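Local coordinates for molybdopterin biosynthesis protein (Mycobacterium abscessus, PDB 3TCR) that probably binds molybdopterin or a precursor of it and takes part in the biosynthesis of the molybdenum cofactor, at residues 48-53 with 79-84; 106-111 with 166-171. One frame throughout, in Å; residues are numbered along the deposited sequence.

In the fold
Contact 1 and contact 2 are two joints of one mixed sheet, separated by the pairing of 44-51 with 105-109, their centres about 9 Å apart. Contact 1 pairs 76-84, one of the two outermost strands within the chain, with 44-51 and completes before contact 2 begins along the chain; contact 2 pairs 105-109 with 164-169 near the middle of the molecule. Strands 44-51 and 105-109 are probably bonded from Val49 N to Val107 O and from Val51 N to Val109 O. The four strands run parallel in the order 76-84, 44-51, 105-109, 164-169. Helix 64-73 packs on one face of both contacts. Together they form the parallel part of the alpha/beta domain, whose family probably binds molybdopterin.

Contact 1 of 2, residues 48-53 with 79-84; sequences VVIVND and DGVVVV
Val84 lays its CG2 methyl over the side chains of Val49 and Val51, 4.0 Å from Val51 CG2 and equally far from CG1 of Val49. Its chi1 of -64° puts that methyl between its own backbone N and carbonyl carbon, leaning in over the neighbouring strand, where it also comes within 3.6 Å of Ile50 O. Val49, Val51, Val82 and Val84 share this face, and helix 88-100 packs on it through Ala94 and Ile91. On the other face Ile50 swings CG1 to the side of its backbone N (chi1 -64°) and meets Val81 CG1 at 4.0 Å; its CB lies beside CG2 of Val83. Helix 64-73 reaches the same face, with Val67 and Leu71 against Val48 and Thr68 against Val81. Between the two faces runs a parallel ladder of five backbone hydrogen bonds. Ile50 is gripped at both ends, its N giving to Val82 O at 2.7 Å and its O taking Val84 N at 2.9 Å. The last rung, Asn52 N to Val84 O at 3.0 Å, carries the pairing just past strand 44-51, where Asn52 OD1 accepts a hydrogen bond from Thr55 N. These strands and helix 64-73 form a right-handed beta-alpha-beta crossover. The backbone bonds set the register of the edge strand, and branched aliphatic side chains pack on both faces with no polar side-chain link between the segments.

Contact 2 of 2, residues 106-111 with 166-171; sequences VVTVGG and VVNIAG
The axes of strands 106-109 and 166-169 run roughly parallel, closest at 4.8 Å, with backbone bonds alternating from Val167 N to Val106 O up to Gly110 N to Ile169 O. Thr108 and Asn168 stand side by side on one face. With chi1 at 71°, OG1 of Thr108 is flanked by its own N and C and points across to the next strand, where it receives Asn168 ND2 at 2.7 Å; the bond is bent, 147° at the hydrogen, and the hydroxyl oxygen sits 19° out of the amide plane. Thr124 OG1 also bonds ND2, and Val157 N bonds OD1, so both polar atoms of the amide are held. Thr108 OG1 in turn donates to a water at 2.7 Å, which gives its own hydrogens to Gly110 O and Ile169 O. Ile169 O is therefore shared between this water and Gly110 N. The opposite face is aliphatic: Ile169 CD1 reaches back to Val107 CG1 at 3.7 Å, while its CG1 lies beside Val109 CG2. Val67 of helix 64-73 and Leu183 and Val176 of helix 173-196 close over that side. Where the strands end, Gly110 and Gly171 bring their CA atoms to 3.8 Å, and Val109 CG1 rests on Gly171 CA. The polar chain from amide to hydroxyl to water thus satisfies buried groups and ties the loop after strand 105-109 to the end of strand 164-169.

Contact 1 of 2, residues 48-53 with 79-84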
loop_
_atom_site.group_PDB
_atom_site.type_symbol
_atom_site.label_atom_id
_atom_site.label_comp_id
_atom_site.label_asym_id
_atom_site.label_seq_id
_atom_site.Cartn_x
_atom_site.Cartn_y
_atom_site.Cartn_z
ATOM N N VAL A 48 -4.499 -1.197 24.846
ATOM C CA VAL A 48 -3.158 -1.317 24.362
ATOM C C VAL A 48 -2.661 -2.726 24.553
ATOM O O VAL A 48 -2.755 -3.294 25.659
ATOM C CB VAL A 48 -2.224 -0.374 25.138
ATOM C CG1 VAL A 48 -0.812 -0.415 24.540
ATOM C CG2 VAL A 48 -2.799 1.028 25.116
ATOM N N VAL A 49 -2.127 -3.296 23.479
ATOM C CA VAL A 49 -1.526 -4.621 23.503
ATOM C C VAL A 49 -0.026 -4.473 23.238
ATOM O O VAL A 49 0.362 -4.093 22.158
ATOM C CB VAL A 49 -2.144 -5.546 22.420
ATOM C CG1 VAL A 49 -1.485 -6.929 22.461
ATOM C CG2 VAL A 49 -3.659 -5.649 22.607
ATOM N N ILE A 50 0.810 -4.753 24.240
ATOM C CA ILE A 50 2.270 -4.675 24.091
ATOM C C ILE A 50 2.719 -6.019 23.571
ATOM O O ILE A 50 2.479 -7.026 24.227
ATOM C CB ILE A 50 2.974 -4.448 25.444
ATOM C CG1 ILE A 50 2.568 -3.096 26.038
ATOM C CG2 ILE A 50 4.491 -4.590 25.299
ATOM C CD1 ILE A 50 2.799 -1.922 25.115
ATOM N N VAL A 51 3.340 -6.047 22.399
ATOM C CA VAL A 51 3.806 -7.299 21.820
ATOM C C VAL A 51 5.319 -7.325 21.949
ATOM O O VAL A 51 6.032 -6.731 21.139
ATOM C CB VAL A 51 3.397 -7.473 20.326
ATOM C CG1 VAL A 51 3.910 -8.827 19.804
ATOM C CG2 VAL A 51 1.876 -7.335 20.146
ATOM N N ASN A 52 5.801 -7.977 22.997
ATOM C CA ASN A 52 7.227 -7.969 23.314
ATOM C C ASN A 52 7.649 -9.151 24.185
ATOM O O ASN A 52 7.231 -9.250 25.329
ATOM C CB ASN A 52 7.544 -6.668 24.043
ATOM C CG ASN A 52 9.024 -6.367 24.084
ATOM O OD1 ASN A 52 9.825 -7.068 24.707
ATOM N ND2 ASN A 52 9.389 -5.309 23.402
ATOM N N ASP A 53 8.487 -10.036 23.665
ATOM C CA ASP A 53 8.949 -11.205 24.471
ATOM C C ASP A 53 9.593 -10.852 25.791
ATOM O O ASP A 53 9.348 -11.516 26.784
ATOM C CB ASP A 53 9.951 -12.031 23.693
ATOM C CG ASP A 53 9.333 -12.679 22.531
ATOM O OD1 ASP A 53 8.160 -13.091 22.660
ATOM O OD2 ASP A 53 9.991 -12.746 21.481
ATOM N N ASP A 79 -8.978 1.323 28.757
ATOM C CA ASP A 79 -9.566 0.252 29.573
ATOM C C ASP A 79 -8.494 -0.570 30.242
ATOM O O ASP A 79 -8.726 -1.104 31.321
ATOM C CB ASP A 79 -10.462 -0.687 28.724
ATOM C CG ASP A 79 -11.825 -0.083 28.402
ATOM O OD1 ASP A 79 -12.136 1.008 28.933
ATOM O OD2 ASP A 79 -12.586 -0.704 27.623
ATOM N N GLY A 80 -7.310 -0.668 29.625
ATOM C CA GLY A 80 -6.262 -1.555 30.139
ATOM C C GLY A 80 -5.106 -1.721 29.182
ATOM O O GLY A 80 -5.128 -1.194 28.057
ATOM N N VAL A 81 -4.099 -2.461 29.623
ATOM C CA VAL A 81 -2.906 -2.789 28.852
ATOM C C VAL A 81 -2.740 -4.299 28.997
ATOM O O VAL A 81 -2.918 -4.844 30.092
ATOM C CB VAL A 81 -1.647 -2.034 29.395
ATOM C CG1 VAL A 81 -0.347 -2.423 28.663
ATOM C CG2 VAL A 81 -1.841 -0.532 29.279
ATOM N N VAL A 82 -2.445 -4.978 27.889
ATOM C CA VAL A 82 -2.174 -6.400 27.873
ATOM C C VAL A 82 -0.762 -6.576 27.353
ATOM O O VAL A 82 -0.379 -5.913 26.374
ATOM C CB VAL A 82 -3.180 -7.157 26.944
ATOM C CG1 VAL A 82 -2.857 -8.663 26.914
ATOM C CG2 VAL A 82 -4.618 -6.976 27.435
ATOM N N VAL A 83 0.025 -7.434 28.001
ATOM C CA VAL A 83 1.344 -7.798 27.510
ATOM C C VAL A 83 1.308 -9.230 26.963
ATOM O O VAL A 83 0.832 -10.120 27.634
ATOM C CB VAL A 83 2.430 -7.704 28.606
ATOM C CG1 VAL A 83 3.802 -8.099 28.014
ATOM C CG2 VAL A 83 2.499 -6.280 29.172
ATOM N N VAL A 84 1.792 -9.439 25.745
ATOM C CA VAL A 84 1.889 -10.764 25.180
ATOM C C VAL A 84 3.261 -10.933 24.539
ATOM O O VAL A 84 3.967 -9.951 24.238
ATOM C CB VAL A 84 0.822 -11.006 24.065
ATOM C CG1 VAL A 84 -0.603 -10.954 24.615
ATOM C CG2 VAL A 84 1.001 -10.016 22.917
#

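Contact 2 of 2, residues 106-111 with 166-171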
loop_
_atom_site.group_PDB
_atom_site.type_symbol
_atom_site.label_atom_id
_atom_site.label_comp_id
_atom_site.label_asym_id
_atom_site.label_seq_id
_atom_site.Cartn_x
_atom_site.Cartn_y
_atom_site.Cartn_z
ATOM N N VAL A 106 -8.018 -0.585 19.458
ATOM C CA VAL A 106 -6.916 -1.385 19.959
ATOM C C VAL A 106 -5.663 -0.966 19.203
ATOM O O VAL A 106 -5.648 -0.995 17.953
ATOM C CB VAL A 106 -7.175 -2.877 19.718
ATOM C CG1 VAL A 106 -5.917 -3.690 19.993
ATOM C CG2 VAL A 106 -8.374 -3.373 20.525
ATOM N N VAL A 107 -4.646 -0.506 19.935
ATOM C CA VAL A 107 -3.323 -0.224 19.402
ATOM C C VAL A 107 -2.385 -1.317 19.919
ATOM O O VAL A 107 -2.263 -1.515 21.140
ATOM C CB VAL A 107 -2.831 1.125 19.919
ATOM C CG1 VAL A 107 -1.404 1.459 19.431
ATOM C CG2 VAL A 107 -3.837 2.229 19.556
ATOM N N THR A 108 -1.762 -2.056 19.002
ATOM C CA THR A 108 -0.744 -3.043 19.343
ATOM C C THR A 108 0.589 -2.335 19.079
ATOM O O THR A 108 0.680 -1.543 18.125
ATOM C CB THR A 108 -0.825 -4.336 18.477
ATOM O OG1 THR A 108 -0.398 -4.075 17.127
ATOM C CG2 THR A 108 -2.223 -4.913 18.443
ATOM N N VAL A 109 1.600 -2.631 19.902
ATOM C CA VAL A 109 2.884 -1.946 19.892
ATOM C C VAL A 109 3.951 -3.020 19.923
ATOM O O VAL A 109 4.043 -3.763 20.903
ATOM C CB VAL A 109 3.074 -1.083 21.175
ATOM C CG1 VAL A 109 4.455 -0.395 21.213
ATOM C CG2 VAL A 109 1.935 -0.087 21.317
ATOM N N GLY A 110 4.753 -3.110 18.861
ATOM C CA GLY A 110 5.748 -4.174 18.748
ATOM C C GLY A 110 5.400 -5.226 17.716
ATOM O O GLY A 110 4.211 -5.332 17.254
ATOM N N GLY A 111 6.444 -5.971 17.313
ATOM C CA GLY A 111 6.263 -7.162 16.488
ATOM C C GLY A 111 5.976 -6.898 15.019
ATOM O O GLY A 111 5.387 -7.743 14.338
ATOM N N VAL A 166 -8.459 -1.661 14.853
ATOM C CA VAL A 166 -7.222 -2.313 15.259
ATOM C C VAL A 166 -6.079 -1.776 14.397
ATOM O O VAL A 166 -6.164 -1.802 13.163
ATOM C CB VAL A 166 -7.306 -3.853 15.115
ATOM C CG1 VAL A 166 -6.051 -4.509 15.708
ATOM C CG2 VAL A 166 -8.600 -4.389 15.763
ATOM N N VAL A 167 -5.027 -1.282 15.054
ATOM C CA VAL A 167 -3.868 -0.697 14.385
ATOM C C VAL A 167 -2.544 -1.172 15.018
ATOM O O VAL A 167 -2.328 -1.031 16.241
ATOM C CB VAL A 167 -3.937 0.854 14.438
ATOM C CG1 VAL A 167 -2.807 1.497 13.614
ATOM C CG2 VAL A 167 -5.341 1.355 13.992
ATOM N N ASN A 168 -1.679 -1.759 14.197
ATOM C CA ASN A 168 -0.323 -2.129 14.613
ATOM C C ASN A 168 0.667 -0.961 14.491
ATOM O O ASN A 168 0.793 -0.350 13.399
ATOM C CB ASN A 168 0.251 -3.210 13.687
ATOM C CG ASN A 168 -0.572 -4.486 13.616
ATOM O OD1 ASN A 168 -0.580 -5.134 12.543
ATOM N ND2 ASN A 168 -1.182 -4.913 14.736
ATOM N N ILE A 169 1.397 -0.662 15.559
ATOM C CA ILE A 169 2.574 0.211 15.418
ATOM C C ILE A 169 3.861 -0.450 15.932
ATOM O O ILE A 169 3.805 -1.382 16.744
ATOM C CB ILE A 169 2.339 1.609 16.016
ATOM C CG1 ILE A 169 2.336 1.617 17.508
ATOM C CG2 ILE A 169 0.961 2.172 15.619
ATOM C CD1 ILE A 169 1.638 2.905 17.995
ATOM N N ALA A 170 4.999 0.021 15.430
ATOM C CA ALA A 170 6.313 -0.494 15.841
ATOM C C ALA A 170 6.561 -0.174 17.281
ATOM O O ALA A 170 5.933 0.723 17.862
ATOM C CB ALA A 170 7.455 0.043 14.973
ATOM N N GLY A 171 7.482 -0.937 17.865
ATOM C CA GLY A 171 7.690 -0.949 19.308
ATOM C C GLY A 171 8.447 0.188 19.999
ATOM O O GLY A 171 8.329 0.338 21.237
HETATM O O HOH W 1 2.206 -3.717 16.611
#